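Local coordinates for ApeI dehydratase-like domain-containing protein (Pectobacterium atrosepticum, PDB 3ESI) that is of unknown function but belongs to the ApeI-like hotdog-fold family and may act as a dehydratase on acyl thioester substrates, at residues 30-35 / 45-50; 51-56 / 115-120; 88-91 / 96-99. All coordinates share one frame; numbering follows the deposited sequence.

Interaction 1: 30-35 / 45-50; sequences LFWFNG and GVAQLD
W32 lays the six-membered ring of its indole over the methyl group of A47, and through this one side chain the loop segment 30-35 rests on the start of the central helix of a hotdog fold. The contact is a CH-pi one: A47 CB lies 3.4 Å from the centroid of the six-membered ring of W32, only 12° off the ring normal. Alanine suits the place because a single methyl brings the helix surface close to a large flat ring. V46 adds the second touch with one branch, its CG2, which comes 3.4 Å from W32 CZ3 and approaches the ring obliquely. A short 3-10 turn presents the tryptophan, closed by the hydrogen bond from F33 N to L30 O (2.8 Å). Within W32, CG stands trans to the carbonyl carbon (chi1 -56°), which sends the indole out toward the helix. NE1 of W32 donates to the backbone O of M1, which satisfies this polar atom and would help to hold the indole's rotation. P44 also touches the indole, and F31 of the second subunit packs on V46. On the helix side, V46 CG2 also reaches W32 CH2 at 3.6 Å.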
ATOM      1  N   LEU A  30      10.397   1.915  13.883  1.00 32.80           N
ATOM      2  CA  LEU A  30      10.876   1.370  12.616  1.00 31.46           C
ATOM      3  C   LEU A  30      10.339   2.191  11.447  1.00 31.44           C
ATOM      4  O   LEU A  30       9.190   2.639  11.461  1.00 30.25           O
ATOM      5  CB  LEU A  30      10.431  -0.084  12.467  1.00 29.55           C
ATOM      6  CG  LEU A  30      10.880  -1.004  13.600  1.00 31.81           C
ATOM      7  CD1 LEU A  30      10.141  -2.321  13.490  1.00 33.50           C
ATOM      8  CD2 LEU A  30      12.389  -1.198  13.570  1.00 28.78           C
ATOM      9  N   PHE A  31      11.169   2.379  10.428  1.00 34.12           N
ATOM     10  CA  PHE A  31      10.767   3.154   9.256  1.00 35.75           C
ATOM     11  C   PHE A  31       9.476   2.620   8.640  1.00 35.45           C
ATOM     12  O   PHE A  31       8.749   3.348   7.953  1.00 34.76           O
ATOM     13  CB  PHE A  31      11.891   3.166   8.210  1.00 36.23           C
ATOM     14  CG  PHE A  31      13.097   3.956   8.631  1.00 39.12           C
ATOM     15  CD1 PHE A  31      12.952   5.231   9.173  1.00 41.06           C
ATOM     16  CD2 PHE A  31      14.374   3.435   8.481  1.00 40.92           C
ATOM     17  CE1 PHE A  31      14.068   5.986   9.564  1.00 41.09           C
ATOM     18  CE2 PHE A  31      15.496   4.177   8.867  1.00 43.25           C
ATOM     19  CZ  PHE A  31      15.339   5.460   9.411  1.00 43.22           C
ATOM     20  N   TRP A  32       9.199   1.346   8.900  1.00 34.69           N
ATOM     21  CA  TRP A  32       7.996   0.691   8.396  1.00 35.14           C
ATOM     22  C   TRP A  32       6.731   1.383   8.893  1.00 36.35           C
ATOM     23  O   TRP A  32       5.665   1.251   8.292  1.00 38.11           O
ATOM     24  CB  TRP A  32       7.952  -0.770   8.862  1.00 33.24           C
ATOM     25  CG  TRP A  32       9.158  -1.580   8.474  1.00 33.07           C
ATOM     26  CD1 TRP A  32      10.180  -1.982   9.290  1.00 30.15           C
ATOM     27  CD2 TRP A  32       9.464  -2.085   7.169  1.00 30.65           C
ATOM     28  NE1 TRP A  32      11.101  -2.707   8.570  1.00 30.68           N
ATOM     29  CE2 TRP A  32      10.687  -2.783   7.267  1.00 30.87           C
ATOM     30  CE3 TRP A  32       8.821  -2.019   5.927  1.00 31.08           C
ATOM     31  CZ2 TRP A  32      11.280  -3.409   6.167  1.00 29.97           C
ATOM     32  CZ3 TRP A  32       9.408  -2.642   4.840  1.00 29.56           C
ATOM     33  CH2 TRP A  32      10.628  -3.327   4.969  1.00 30.24           C
ATOM     34  N   PHE A  33       6.848   2.115   9.993  1.00 36.13           N
ATOM     35  CA  PHE A  33       5.694   2.768  10.577  1.00 37.56           C
ATOM     36  C   PHE A  33       5.697   4.285  10.514  1.00 38.53           C
ATOM     37  O   PHE A  33       4.793   4.928  11.050  1.00 40.19           O
ATOM     38  CB  PHE A  33       5.556   2.342  12.034  1.00 37.69           C
ATOM     39  CG  PHE A  33       5.578   0.856  12.242  1.00 38.78           C
ATOM     40  CD1 PHE A  33       4.682   0.034  11.575  1.00 36.70           C
ATOM     41  CD2 PHE A  33       6.482   0.279  13.133  1.00 38.77           C
ATOM     42  CE1 PHE A  33       4.681  -1.342  11.789  1.00 38.13           C
ATOM     43  CE2 PHE A  33       6.491  -1.096  13.357  1.00 39.22           C
ATOM     44  CZ  PHE A  33       5.587  -1.911  12.681  1.00 38.83           C
ATOM     45  N   ASN A  34       6.691   4.867   9.863  1.00 38.51           N
ATOM     46  CA  ASN A  34       6.770   6.319   9.792  1.00 39.81           C
ATOM     47  C   ASN A  34       5.541   7.028   9.198  1.00 39.77           C
ATOM     48  O   ASN A  34       5.124   6.761   8.070  1.00 40.10           O
ATOM     49  CB  ASN A  34       8.026   6.735   9.030  1.00 40.43           C
ATOM     50  CG  ASN A  34       8.381   8.180   9.265  1.00 42.90           C
ATOM     51  OD1 ASN A  34       7.717   9.096   8.759  1.00 44.99           O
ATOM     52  ND2 ASN A  34       9.419   8.401  10.055  1.00 42.16           N
ATOM     53  N   GLY A  35       4.984   7.952   9.975  1.00 39.43           N
ATOM     54  CA  GLY A  35       3.821   8.706   9.550  1.00 38.80           C
ATOM     55  C   GLY A  35       3.899   9.284   8.147  1.00 39.79           C
ATOM     56  O   GLY A  35       2.858   9.474   7.500  1.00 38.77           O
ATOM     57  N   GLY A  45       4.404  -7.313   4.243  1.00 33.94           N
ATOM     58  CA  GLY A  45       4.959  -8.597   3.851  1.00 32.33           C
ATOM     59  C   GLY A  45       6.436  -8.571   3.506  1.00 31.54           C
ATOM     60  O   GLY A  45       7.147  -9.526   3.806  1.00 29.54           O
ATOM     61  N   VAL A  46       6.926  -7.498   2.891  1.00 30.84           N
ATOM     62  CA  VAL A  46       8.347  -7.487   2.551  1.00 31.92           C
ATOM     63  C   VAL A  46       9.206  -7.561   3.795  1.00 30.46           C
ATOM     64  O   VAL A  46      10.225  -8.254   3.813  1.00 30.15           O
ATOM     65  CB  VAL A  46       8.767  -6.239   1.718  1.00 33.57           C
ATOM     66  CG1 VAL A  46       7.965  -6.203   0.426  1.00 34.35           C
ATOM     67  CG2 VAL A  46       8.563  -4.953   2.520  1.00 34.70           C
ATOM     68  N   ALA A  47       8.789  -6.859   4.843  1.00 29.96           N
ATOM     69  CA  ALA A  47       9.542  -6.863   6.085  1.00 28.94           C
ATOM     70  C   ALA A  47       9.462  -8.235   6.748  1.00 29.32           C
ATOM     71  O   ALA A  47      10.459  -8.758   7.263  1.00 27.83           O
ATOM     72  CB  ALA A  47       9.007  -5.793   7.023  1.00 31.13           C
ATOM     73  N   GLN A  48       8.275  -8.824   6.737  1.00 30.45           N
ATOM     74  CA  GLN A  48       8.123 -10.128   7.346  1.00 32.01           C
ATOM     75  C   GLN A  48       9.030 -11.149   6.654  1.00 32.06           C
ATOM     76  O   GLN A  48       9.690 -11.959   7.315  1.00 31.08           O
ATOM     77  CB  GLN A  48       6.661 -10.555   7.295  1.00 32.24           C
ATOM     78  CG  GLN A  48       5.779  -9.776   8.266  1.00 33.64           C
ATOM     79  CD  GLN A  48       4.347 -10.291   8.304  1.00 36.18           C
ATOM     80  OE1 GLN A  48       4.114 -11.497   8.415  1.00 36.88           O
ATOM     81  NE2 GLN A  48       3.384  -9.379   8.218  1.00 32.98           N
ATOM     82  N   LEU A  49       9.081 -11.094   5.326  1.00 32.36           N
ATOM     83  CA  LEU A  49       9.912 -12.018   4.567  1.00 33.71           C
ATOM     84  C   LEU A  49      11.388 -11.728   4.832  1.00 33.58           C
ATOM     85  O   LEU A  49      12.177 -12.633   5.092  1.00 35.85           O
ATOM     86  CB  LEU A  49       9.623 -11.895   3.068  1.00 35.19           C
ATOM     87  CG  LEU A  49      10.570 -12.706   2.167  1.00 37.69           C
ATOM     88  CD1 LEU A  49      10.474 -14.167   2.552  1.00 37.98           C
ATOM     89  CD2 LEU A  49      10.231 -12.515   0.692  1.00 37.32           C
ATOM     90  N   ASP A  50      11.749 -10.456   4.767  1.00 32.11           N
ATOM     91  CA  ASP A  50      13.117 -10.027   4.992  1.00 32.26           C
ATOM     92  C   ASP A  50      13.653 -10.544   6.313  1.00 33.18           C
ATOM     93  O   ASP A  50      14.729 -11.134   6.348  1.00 34.28           O
ATOM     94  CB  ASP A  50      13.203  -8.497   4.953  1.00 34.59           C
ATOM     95  CG  ASP A  50      14.601  -7.984   5.240  1.00 34.74           C
ATOM     96  OD1 ASP A  50      15.555  -8.471   4.616  1.00 35.69           O
ATOM     97  OD2 ASP A  50      14.753  -7.091   6.087  1.00 41.42           O
TER

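Interaction 2: 51-56 / 115-120; sequences WVMHYA and GKIKLT
The backbone O of V52 accepts the N-H of A56 at 2.9 Å from A56 N, a regular i to i+4 bond of the hotdog helix that satisfies these two backbone groups, while apolar side chains of the helix meet the sheet. Segment 51-56 crosses strand 115-120 at -54°, the axes coming within 11.4 Å, a spacing bridged by side chains alone. M53 reaches into this gap from the helix, and I117 and L119 meet it from the strand. Its flexible, unbranched chain bends at chi2 (-56°) and again at chi3 (109°), carrying the methyl and sulfur to the strand although its CB does not aim there directly. The end of M53 meets I117 tip to tip, M53 CE lying 3.3 Å from I117 CD1, while L119 runs past the methionine in the opposite direction, with L119 CD2 3.8 Å from M53 SD. Beta-branched isoleucine, which suits a strand, and gamma-branched leucine present an apolar surface to the helix, whereas the CB of K118 between them points away and its amine bonds to K94 O. Nearby, V52 also packs on F99, I117 on F66, and F31 of the second subunit on M53. V52 adds a looser touch, its CG1 lying 4.2 Å from I117 CD1.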
ATOM      1  N   TRP A  51      12.916 -10.313   7.399  1.00 32.74           N
ATOM      2  CA  TRP A  51      13.338 -10.789   8.709  1.00 32.01           C
ATOM      3  C   TRP A  51      13.490 -12.307   8.684  1.00 33.17           C
ATOM      4  O   TRP A  51      14.451 -12.852   9.241  1.00 34.41           O
ATOM      5  CB  TRP A  51      12.324 -10.400   9.790  1.00 31.05           C
ATOM      6  CG  TRP A  51      12.189  -8.936   9.989  1.00 30.45           C
ATOM      7  CD1 TRP A  51      12.884  -7.961   9.352  1.00 29.84           C
ATOM      8  CD2 TRP A  51      11.310  -8.273  10.905  1.00 31.13           C
ATOM      9  NE1 TRP A  51      12.498  -6.728   9.812  1.00 31.83           N
ATOM     10  CE2 TRP A  51      11.532  -6.889  10.767  1.00 30.90           C
ATOM     11  CE3 TRP A  51      10.355  -8.718  11.833  1.00 32.03           C
ATOM     12  CZ2 TRP A  51      10.838  -5.936  11.522  1.00 32.96           C
ATOM     13  CZ3 TRP A  51       9.666  -7.778  12.582  1.00 33.56           C
ATOM     14  CH2 TRP A  51       9.912  -6.397  12.422  1.00 33.85           C
ATOM     15  N   VAL A  52      12.548 -12.996   8.047  1.00 34.13           N
ATOM     16  CA  VAL A  52      12.627 -14.455   7.960  1.00 35.87           C
ATOM     17  C   VAL A  52      13.937 -14.860   7.279  1.00 36.91           C
ATOM     18  O   VAL A  52      14.667 -15.717   7.768  1.00 35.72           O
ATOM     19  CB  VAL A  52      11.426 -15.049   7.172  1.00 35.92           C
ATOM     20  CG1 VAL A  52      11.687 -16.497   6.843  1.00 35.80           C
ATOM     21  CG2 VAL A  52      10.148 -14.948   8.005  1.00 33.91           C
ATOM     22  N   MET A  53      14.249 -14.201   6.169  1.00 38.64           N
ATOM     23  CA  MET A  53      15.460 -14.505   5.426  1.00 39.70           C
ATOM     24  C   MET A  53      16.759 -14.179   6.169  1.00 41.00           C
ATOM     25  O   MET A  53      17.726 -14.929   6.079  1.00 43.19           O
ATOM     26  CB  MET A  53      15.428 -13.799   4.063  1.00 36.14           C
ATOM     27  CG  MET A  53      14.512 -14.479   3.022  1.00 35.60           C
ATOM     28  SD  MET A  53      14.860 -16.254   2.683  1.00 26.82           S
ATOM     29  CE  MET A  53      13.558 -16.900   3.395  1.00 24.28           C
ATOM     30  N   HIS A  54      16.795 -13.078   6.906  1.00 41.68           N
ATOM     31  CA  HIS A  54      18.006 -12.718   7.642  1.00 43.31           C
ATOM     32  C   HIS A  54      18.340 -13.757   8.728  1.00 45.08           C
ATOM     33  O   HIS A  54      19.484 -14.202   8.845  1.00 46.30           O
ATOM     34  CB  HIS A  54      17.833 -11.321   8.249  1.00 43.85           C
ATOM     35  CG  HIS A  54      18.936 -10.908   9.171  1.00 45.80           C
ATOM     36  ND1 HIS A  54      18.890 -11.128  10.531  1.00 45.87           N
ATOM     37  CD2 HIS A  54      20.103 -10.265   8.932  1.00 46.81           C
ATOM     38  CE1 HIS A  54      19.979 -10.637  11.092  1.00 46.43           C
ATOM     39  NE2 HIS A  54      20.732 -10.108  10.143  1.00 48.74           N
ATOM     40  N   TYR A  55      17.344 -14.153   9.510  1.00 45.36           N
ATOM     41  CA  TYR A  55      17.570 -15.134  10.555  1.00 47.23           C
ATOM     42  C   TYR A  55      17.794 -16.528   9.995  1.00 47.58           C
ATOM     43  O   TYR A  55      18.664 -17.259  10.465  1.00 48.43           O
ATOM     44  CB  TYR A  55      16.399 -15.143  11.548  1.00 49.45           C
ATOM     45  CG  TYR A  55      16.377 -13.900  12.403  1.00 51.70           C
ATOM     46  CD1 TYR A  55      17.478 -13.564  13.185  1.00 53.16           C
ATOM     47  CD2 TYR A  55      15.283 -13.034  12.400  1.00 53.89           C
ATOM     48  CE1 TYR A  55      17.503 -12.398  13.942  1.00 54.43           C
ATOM     49  CE2 TYR A  55      15.294 -11.854  13.157  1.00 54.82           C
ATOM     50  CZ  TYR A  55      16.415 -11.545  13.923  1.00 54.87           C
ATOM     51  OH  TYR A  55      16.473 -10.377  14.655  1.00 54.84           O
ATOM     52  N   ALA A  56      17.033 -16.894   8.972  1.00 47.72           N
ATOM     53  CA  ALA A  56      17.176 -18.223   8.388  1.00 48.02           C
ATOM     54  C   ALA A  56      18.550 -18.496   7.773  1.00 48.74           C
ATOM     55  O   ALA A  56      19.044 -19.621   7.849  1.00 48.53           O
ATOM     56  CB  ALA A  56      16.077 -18.467   7.351  1.00 46.40           C
ATOM     57  N   GLY A 115       4.409 -19.567   6.231  1.00 37.94           N
ATOM     58  CA  GLY A 115       4.640 -19.853   4.834  1.00 39.55           C
ATOM     59  C   GLY A 115       5.809 -20.758   4.574  1.00 41.84           C
ATOM     60  O   GLY A 115       6.548 -21.099   5.499  1.00 42.93           O
ATOM     61  N   LYS A 116       5.964 -21.154   3.313  1.00 43.45           N
ATOM     62  CA  LYS A 116       7.063 -22.019   2.909  1.00 44.45           C
ATOM     63  C   LYS A 116       7.845 -21.319   1.813  1.00 44.10           C
ATOM     64  O   LYS A 116       7.277 -20.795   0.864  1.00 44.30           O
ATOM     65  CB  LYS A 116       6.545 -23.371   2.409  1.00 44.74           C
ATOM     66  CG  LYS A 116       7.641 -24.253   1.807  1.00 47.80           C
ATOM     67  CD  LYS A 116       7.302 -25.745   1.872  1.00 49.59           C
ATOM     68  CE  LYS A 116       5.947 -26.051   1.252  1.00 51.71           C
ATOM     69  NZ  LYS A 116       5.652 -27.513   1.291  1.00 55.42           N
ATOM     70  N   ILE A 117       9.159 -21.315   1.958  1.00 43.72           N
ATOM     71  CA  ILE A 117      10.032 -20.668   1.002  1.00 43.38           C
ATOM     72  C   ILE A 117      11.049 -21.679   0.481  1.00 45.86           C
ATOM     73  O   ILE A 117      11.503 -22.554   1.226  1.00 46.34           O
ATOM     74  CB  ILE A 117      10.761 -19.501   1.687  1.00 42.62           C
ATOM     75  CG1 ILE A 117       9.727 -18.479   2.164  1.00 41.96           C
ATOM     76  CG2 ILE A 117      11.772 -18.872   0.749  1.00 41.01           C
ATOM     77  CD1 ILE A 117      10.315 -17.386   3.006  1.00 45.02           C
ATOM     78  N   LYS A 118      11.386 -21.579  -0.802  1.00 46.77           N
ATOM     79  CA  LYS A 118      12.368 -22.476  -1.389  1.00 46.98           C
ATOM     80  C   LYS A 118      13.668 -21.693  -1.417  1.00 46.23           C
ATOM     81  O   LYS A 118      13.658 -20.510  -1.751  1.00 45.48           O
ATOM     82  CB  LYS A 118      11.970 -22.860  -2.821  1.00 50.38           C
ATOM     83  CG  LYS A 118      10.599 -23.533  -2.968  1.00 54.15           C
ATOM     84  CD  LYS A 118      10.562 -24.944  -2.375  1.00 57.45           C
ATOM     85  CE  LYS A 118      11.508 -25.895  -3.105  1.00 58.73           C
ATOM     86  NZ  LYS A 118      11.466 -27.259  -2.513  1.00 58.68           N
ATOM     87  N   LEU A 119      14.773 -22.337  -1.045  1.00 46.48           N
ATOM     88  CA  LEU A 119      16.086 -21.688  -1.060  1.00 48.23           C
ATOM     89  C   LEU A 119      17.011 -22.451  -2.014  1.00 50.23           C
ATOM     90  O   LEU A 119      16.717 -23.586  -2.388  1.00 50.91           O
ATOM     91  CB  LEU A 119      16.704 -21.668   0.345  1.00 47.68           C
ATOM     92  CG  LEU A 119      15.918 -21.061   1.521  1.00 46.57           C
ATOM     93  CD1 LEU A 119      16.827 -21.037   2.754  1.00 42.92           C
ATOM     94  CD2 LEU A 119      15.426 -19.656   1.182  1.00 45.49           C
ATOM     95  N   THR A 120      18.119 -21.834  -2.415  1.00 52.49           N
ATOM     96  CA  THR A 120      19.059 -22.489  -3.322  1.00 55.27           C
ATOM     97  C   THR A 120      20.498 -22.236  -2.888  1.00 57.25           C
ATOM     98  O   THR A 120      20.808 -21.201  -2.294  1.00 56.42           O
ATOM     99  CB  THR A 120      18.929 -21.959  -4.782  1.00 56.05           C
ATOM    100  OG1 THR A 120      17.557 -21.960  -5.176  1.00 59.11           O
ATOM    101  CG2 THR A 120      19.699 -22.847  -5.753  1.00 56.09           C
TER

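Interaction 3: 88-91 / 96-99; sequences LIWH and SLTF
L97 holds CG trans to its backbone N (chi1 -180°) and turns at chi2 (-69°) to bring CD2 to 3.9 Å from W90 CB; the similar chi1 of W90 (-175°) carries its ring atom CD1 to 3.4 Å from S96 O, obliquely to the ring. W90 and L97 form a non-hydrogen-bonded pair of an antiparallel beta hairpin, as do L88 and F99, whose side chains cross at a slant, L88 CD1 lying 4.2 Å from F99 CB. Of these four apolar residues on one face, three meet helix 45-59: L88 packs on Y55 and A56, and L97 and F99 on V52. Leucine and phenylalanine suit that buried side, while the broad indole of W90 lies farther along, edge-to-face with W64. The other face carries I89, T98, H91 and S96, a more polar set at partly exposed positions. I89 and T98 bond reciprocally, with I89 N to T98 O and T98 N to I89 O each 2.8 Å. Nearer the turn, H91 N reaches S96 O at 3.0 Å. The chemistry implies that register is set by paired main-chain bonds, only the last of which, S96 N to H91 O, is long (3.2 Å) and bent (148° at the hydrogen), while the apolar face binds the hairpin to the helix.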
ATOM      1  N   LEU A  88      11.396 -20.902  12.834  1.00 38.00           N
ATOM      2  CA  LEU A  88      11.974 -21.235  11.528  1.00 40.40           C
ATOM      3  C   LEU A  88      12.395 -22.704  11.513  1.00 43.13           C
ATOM      4  O   LEU A  88      13.146 -23.140  12.392  1.00 41.96           O
ATOM      5  CB  LEU A  88      13.228 -20.398  11.259  1.00 39.65           C
ATOM      6  CG  LEU A  88      13.160 -18.991  10.671  1.00 41.81           C
ATOM      7  CD1 LEU A  88      11.990 -18.230  11.247  1.00 41.58           C
ATOM      8  CD2 LEU A  88      14.479 -18.282  10.959  1.00 40.73           C
ATOM      9  N   ILE A  89      11.934 -23.454  10.510  1.00 44.87           N
ATOM     10  CA  ILE A  89      12.290 -24.870  10.365  1.00 46.43           C
ATOM     11  C   ILE A  89      12.906 -25.080   8.981  1.00 49.61           C
ATOM     12  O   ILE A  89      12.270 -24.788   7.966  1.00 51.05           O
ATOM     13  CB  ILE A  89      11.047 -25.778  10.488  1.00 45.56           C
ATOM     14  CG1 ILE A  89      10.409 -25.612  11.873  1.00 44.46           C
ATOM     15  CG2 ILE A  89      11.443 -27.228  10.253  1.00 44.97           C
ATOM     16  CD1 ILE A  89       9.039 -26.254  12.004  1.00 42.28           C
ATOM     17  N   TRP A  90      14.136 -25.577   8.926  1.00 51.66           N
ATOM     18  CA  TRP A  90      14.778 -25.792   7.636  1.00 54.90           C
ATOM     19  C   TRP A  90      15.134 -27.228   7.321  1.00 56.02           C
ATOM     20  O   TRP A  90      15.911 -27.865   8.035  1.00 57.20           O
ATOM     21  CB  TRP A  90      16.043 -24.949   7.494  1.00 56.71           C
ATOM     22  CG  TRP A  90      16.647 -25.074   6.120  1.00 59.36           C
ATOM     23  CD1 TRP A  90      16.014 -24.867   4.919  1.00 59.55           C
ATOM     24  CD2 TRP A  90      17.994 -25.424   5.806  1.00 59.91           C
ATOM     25  NE1 TRP A  90      16.892 -25.066   3.879  1.00 61.27           N
ATOM     26  CE2 TRP A  90      18.113 -25.410   4.396  1.00 61.57           C
ATOM     27  CE3 TRP A  90      19.114 -25.745   6.578  1.00 61.31           C
ATOM     28  CZ2 TRP A  90      19.309 -25.709   3.744  1.00 63.42           C
ATOM     29  CZ3 TRP A  90      20.307 -26.043   5.933  1.00 63.91           C
ATOM     30  CH2 TRP A  90      20.394 -26.023   4.526  1.00 65.70           C
ATOM     31  N   HIS A  91      14.580 -27.711   6.214  1.00 56.99           N
ATOM     32  CA  HIS A  91      14.802 -29.071   5.732  1.00 57.33           C
ATOM     33  C   HIS A  91      15.713 -28.999   4.501  1.00 56.79           C
ATOM     34  O   HIS A  91      15.238 -28.842   3.384  1.00 56.88           O
ATOM     35  CB  HIS A  91      13.448 -29.693   5.367  1.00 57.82           C
ATOM     36  CG  HIS A  91      13.492 -31.173   5.152  1.00 60.39           C
ATOM     37  ND1 HIS A  91      12.361 -31.961   5.197  1.00 60.48           N
ATOM     38  CD2 HIS A  91      14.524 -32.008   4.887  1.00 60.78           C
ATOM     39  CE1 HIS A  91      12.696 -33.218   4.969  1.00 61.02           C
ATOM     40  NE2 HIS A  91      14.003 -33.273   4.778  1.00 60.72           N
ATOM     41  N   SER A  96      13.459 -26.700   1.719  1.00 54.37           N
ATOM     42  CA  SER A  96      12.312 -25.897   2.119  1.00 53.12           C
ATOM     43  C   SER A  96      12.458 -25.284   3.504  1.00 51.42           C
ATOM     44  O   SER A  96      12.809 -25.956   4.474  1.00 50.37           O
ATOM     45  CB  SER A  96      11.031 -26.731   2.078  1.00 53.95           C
ATOM     46  OG  SER A  96      10.578 -26.895   0.745  1.00 57.27           O
ATOM     47  N   LEU A  97      12.172 -23.993   3.578  1.00 50.07           N
ATOM     48  CA  LEU A  97      12.251 -23.259   4.821  1.00 47.28           C
ATOM     49  C   LEU A  97      10.833 -22.909   5.204  1.00 46.46           C
ATOM     50  O   LEU A  97      10.118 -22.253   4.447  1.00 46.22           O
ATOM     51  CB  LEU A  97      13.083 -21.993   4.623  1.00 48.23           C
ATOM     52  CG  LEU A  97      13.327 -21.036   5.793  1.00 48.71           C
ATOM     53  CD1 LEU A  97      12.038 -20.337   6.161  1.00 49.49           C
ATOM     54  CD2 LEU A  97      13.885 -21.797   6.983  1.00 48.68           C
ATOM     55  N   THR A  98      10.424 -23.378   6.372  1.00 45.06           N
ATOM     56  CA  THR A  98       9.091 -23.108   6.884  1.00 44.71           C
ATOM     57  C   THR A  98       9.190 -22.091   8.023  1.00 43.67           C
ATOM     58  O   THR A  98      10.059 -22.194   8.884  1.00 43.81           O
ATOM     59  CB  THR A  98       8.438 -24.411   7.379  1.00 45.06           C
ATOM     60  OG1 THR A  98       7.902 -25.113   6.252  1.00 47.57           O
ATOM     61  CG2 THR A  98       7.332 -24.129   8.371  1.00 47.18           C
ATOM     62  N   PHE A  99       8.311 -21.098   8.018  1.00 42.29           N
ATOM     63  CA  PHE A  99       8.339 -20.086   9.057  1.00 40.07           C
ATOM     64  C   PHE A  99       6.959 -19.848   9.630  1.00 39.94           C
ATOM     65  O   PHE A  99       5.949 -20.155   8.998  1.00 38.67           O
ATOM     66  CB  PHE A  99       8.892 -18.770   8.506  1.00 39.32           C
ATOM     67  CG  PHE A  99       7.950 -18.052   7.597  1.00 38.56           C
ATOM     68  CD1 PHE A  99       6.918 -17.278   8.114  1.00 39.05           C
ATOM     69  CD2 PHE A  99       8.094 -18.143   6.213  1.00 39.77           C
ATOM     70  CE1 PHE A  99       6.034 -16.597   7.266  1.00 40.00           C
ATOM     71  CE2 PHE A  99       7.220 -17.469   5.355  1.00 39.84           C
ATOM     72  CZ  PHE A  99       6.186 -16.692   5.882  1.00 40.07           C
TER

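Overall arrangement
The three contacts run from the N-terminal end of helix 45-59 to the sheet it packs on. Interaction 1 closes before the other two open, whereas interaction 3 is nested within the loop that interaction 2 closes. Between centres, interactions 2 and 3 are about 7 Å apart, joined by backbone bonding between neighbouring strands 96-105 and 108-121. Interactions 1 and 2, about 16 Å apart, share the helix and touch through L49 on I117 and L30 on W51; 1 and 3, about 22 Å apart, do not touch and lie on opposite sides of the chain's centre. They sample a hotdog fold, in which an antiparallel sheet wraps round a central helix: interaction 1 fixes the helix start, 2 seats it on the sheet and 3 knits neighbouring strands.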